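Local coordinates for UPF0135 protein SA1388 (Staphylococcus aureus subsp. aureus, PDB 3LNL) that is of uncharacterised function but, as a zinc-binding member of the NIF3 family, assembles into a toroidal homohexamer whose two entrances are capped by PII-like domains, at residues L86-R89 and K90-H94. The protein carries 2 engineered substitutions. Residues are numbered along the deposited sequence; the frame is centred on the assembly and turned at random.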
ATOM      1  N   LEU B  86      26.312  23.358  -1.371  1.00 13.79           N
ATOM      2  CA  LEU B  86      27.092  24.570  -1.584  1.00 15.00           C
ATOM      3  C   LEU B  86      26.175  25.764  -1.859  1.00 13.17           C
ATOM      4  O   LEU B  86      26.408  26.839  -1.359  1.00 14.20           O
ATOM      5  CB  LEU B  86      28.052  24.335  -2.758  1.00 15.51           C
ATOM      6  CG  LEU B  86      29.215  25.294  -2.928  1.00 23.13           C
ATOM      7  CD1 LEU B  86      30.207  25.117  -1.793  1.00 24.39           C
ATOM      8  CD2 LEU B  86      29.909  25.053  -4.294  1.00 25.72           C
ATOM      9  N   ILE B  87      25.081  25.548  -2.565  1.00 12.35           N
ATOM     10  CA  ILE B  87      24.156  26.607  -2.916  1.00 11.76           C
ATOM     11  C   ILE B  87      23.359  27.030  -1.641  1.00 11.81           C
ATOM     12  O   ILE B  87      23.232  28.228  -1.313  1.00  9.97           O
ATOM     13  CB  ILE B  87      23.144  26.167  -4.011  1.00 13.38           C
ATOM     14  CG1 ILE B  87      23.861  25.796  -5.325  1.00 15.49           C
ATOM     15  CG2 ILE B  87      22.145  27.262  -4.309  1.00  9.39           C
ATOM     16  CD1 ILE B  87      22.958  25.134  -6.328  1.00 14.69           C
ATOM     17  N   ILE B  88      22.901  26.040  -0.878  1.00 10.93           N
ATOM     18  CA  ILE B  88      22.057  26.312   0.268  1.00 11.16           C
ATOM     19  C   ILE B  88      22.895  27.052   1.318  1.00 11.72           C
ATOM     20  O   ILE B  88      22.435  28.024   1.943  1.00 12.80           O
ATOM     21  CB  ILE B  88      21.482  24.992   0.823  1.00 11.49           C
ATOM     22  CG1 ILE B  88      20.489  24.357  -0.160  1.00 13.26           C
ATOM     23  CG2 ILE B  88      20.843  25.219   2.216  1.00  9.37           C
ATOM     24  CD1 ILE B  88      20.201  22.815   0.170  1.00 10.49           C
ATOM     25  N   ARG B  89      24.119  26.561   1.548  1.00 11.70           N
ATOM     26  CA  ARG B  89      25.062  27.208   2.473  1.00 11.45           C
ATOM     27  C   ARG B  89      25.393  28.651   2.051  1.00 11.76           C
ATOM     28  O   ARG B  89      25.482  29.532   2.885  1.00 11.97           O
ATOM     29  CB  ARG B  89      26.364  26.400   2.632  1.00 10.97           C
ATOM     30  CG  ARG B  89      26.155  24.991   3.257  1.00 10.38           C
ATOM     31  CD  ARG B  89      27.345  24.072   3.084  1.00  8.69           C
ATOM     32  NE  ARG B  89      28.542  24.677   3.652  1.00  9.29           N
ATOM     33  CZ  ARG B  89      28.862  24.697   4.942  1.00 12.20           C
ATOM     34  NH1 ARG B  89      28.150  24.032   5.881  1.00 11.38           N
ATOM     35  NH2 ARG B  89      29.949  25.317   5.305  1.00  9.51           N
ATOM     36  N   LYS B  90      25.557  28.884   0.760  1.00 11.14           N
ATOM     37  CA  LYS B  90      25.856  30.220   0.304  1.00 13.15           C
ATOM     38  C   LYS B  90      24.684  31.174   0.572  1.00 12.29           C
ATOM     39  O   LYS B  90      24.919  32.302   0.987  1.00 11.54           O
ATOM     40  CB  LYS B  90      26.293  30.221  -1.171  1.00 13.33           C
ATOM     41  CG  LYS B  90      26.822  31.627  -1.646  1.00 19.32           C
ATOM     42  CD  LYS B  90      28.007  31.509  -2.574  1.00 22.69           C
ATOM     43  CE  LYS B  90      28.775  32.802  -2.791  1.00 26.12           C
ATOM     44  NZ  LYS B  90      29.647  32.546  -3.984  1.00 28.01           N
ATOM     45  N   LEU B  91      23.448  30.711   0.368  1.00 12.21           N
ATOM     46  CA  LEU B  91      22.231  31.516   0.656  1.00 12.25           C
ATOM     47  C   LEU B  91      22.261  31.933   2.116  1.00 12.09           C
ATOM     48  O   LEU B  91      22.107  33.104   2.461  1.00 12.35           O
ATOM     49  CB  LEU B  91      20.938  30.709   0.351  1.00 11.40           C
ATOM     50  CG  LEU B  91      20.667  30.491  -1.135  1.00 11.74           C
ATOM     51  CD1 LEU B  91      19.664  29.321  -1.453  1.00 10.88           C
ATOM     52  CD2 LEU B  91      20.207  31.828  -1.769  1.00  7.11           C
ATOM     53  N   ILE B  92      22.498  30.940   2.973  1.00 11.55           N
ATOM     54  CA  ILE B  92      22.451  31.164   4.393  1.00 11.40           C
ATOM     55  C   ILE B  92      23.583  32.073   4.842  1.00 11.74           C
ATOM     56  O   ILE B  92      23.401  32.999   5.630  1.00 11.36           O
ATOM     57  CB  ILE B  92      22.432  29.818   5.169  1.00  9.84           C
ATOM     58  CG1 ILE B  92      21.109  29.107   4.877  1.00 12.05           C
ATOM     59  CG2 ILE B  92      22.584  30.072   6.677  1.00 10.59           C
ATOM     60  CD1 ILE B  92      21.039  27.584   5.324  1.00  6.78           C
ATOM     61  N   GLN B  93      24.752  31.837   4.318  1.00 11.23           N
ATOM     62  CA  GLN B  93      25.868  32.578   4.775  1.00 13.96           C
ATOM     63  C   GLN B  93      25.793  34.054   4.350  1.00 14.80           C
ATOM     64  O   GLN B  93      26.327  34.904   5.056  1.00 12.91           O
ATOM     65  CB  GLN B  93      27.155  31.921   4.283  1.00 14.89           C
ATOM     66  CG  GLN B  93      27.438  30.705   5.143  1.00 18.97           C
ATOM     67  CD  GLN B  93      28.762  30.093   4.908  1.00 26.76           C
ATOM     68  OE1 GLN B  93      29.174  29.948   3.760  1.00 29.68           O
ATOM     69  NE2 GLN B  93      29.416  29.625   6.003  1.00 27.67           N
ATOM     70  N   HIS B  94      25.109  34.325   3.238  1.00 13.66           N
ATOM     71  CA  HIS B  94      24.893  35.694   2.775  1.00 14.46           C
ATOM     72  C   HIS B  94      23.537  36.273   3.136  1.00 15.10           C
ATOM     73  O   HIS B  94      23.158  37.307   2.596  1.00 14.95           O
ATOM     74  CB  HIS B  94      25.101  35.748   1.264  1.00 14.22           C
ATOM     75  CG  HIS B  94      26.534  35.573   0.871  1.00 15.01           C
ATOM     76  ND1 HIS B  94      27.379  36.650   0.657  1.00 16.37           N
ATOM     77  CD2 HIS B  94      27.298  34.456   0.740  1.00 14.45           C
ATOM     78  CE1 HIS B  94      28.589  36.197   0.375  1.00 18.54           C
ATOM     79  NE2 HIS B  94      28.575  34.873   0.434  1.00 17.49           N
TER
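The carbonyl oxygen of Arg89 receives the shortest hydrogen bond here, 2.8 Å from Gln93 N, and the aliphatic part of the Gln93 side chain folds over it, with CG 3.2 Å from Arg89 O. That position follows from chi1 of -77°, which turns CG back along the backbone N while the amide extends beyond it. Three more i to i+4 bonds make the same helical ladder: Lys90 N to Leu86 O, Leu91 N to Ile87 O at 3.0 Å, and Ile92 N to Ile88 O. His94 N continues it with a 3.0 Å bond to Lys90 O, but His94 is the first residue beyond the helix to leave helical backbone angles.

The side chains sort by the face they occupy. Ile88 and Ile92 run alongside each other in the same direction; with chi1 of -68°, Ile88 CG1 takes the place beside the backbone N and CG2 is left to touch Ile92 CD1 at 3.9 Å. One turn apart as well, Ile87 CG2 approaches Leu91 CD1 at 4.3 Å. Branched aliphatic residues suit these buried faces because they fill them without bringing a polar group. Arg89 and Gln93 share a more polar flank, their end groups oblique to each other with Arg89 NH2 4.4 Å from Gln93 NE2. Each finds an acceptor beyond the pair: Arg89 NH1 hydrogen-bonds Leu79 O, and Gln93 NE2 hydrogen-bonds Ile92 O of the second subunit, a bond returned reciprocally. Ile88, Ile92 and Gln93 thus lie against that subunit, Ile92 packing on its counterpart there. Lys90 NZ hydrogen-bonds Asn55 OD1 on helix 51-60. Against Val54 of that same helix rest Ile87 and Leu91, joining helix 83-93 to its neighbour just ahead of strand 97-100 of the five-stranded mixed sheet.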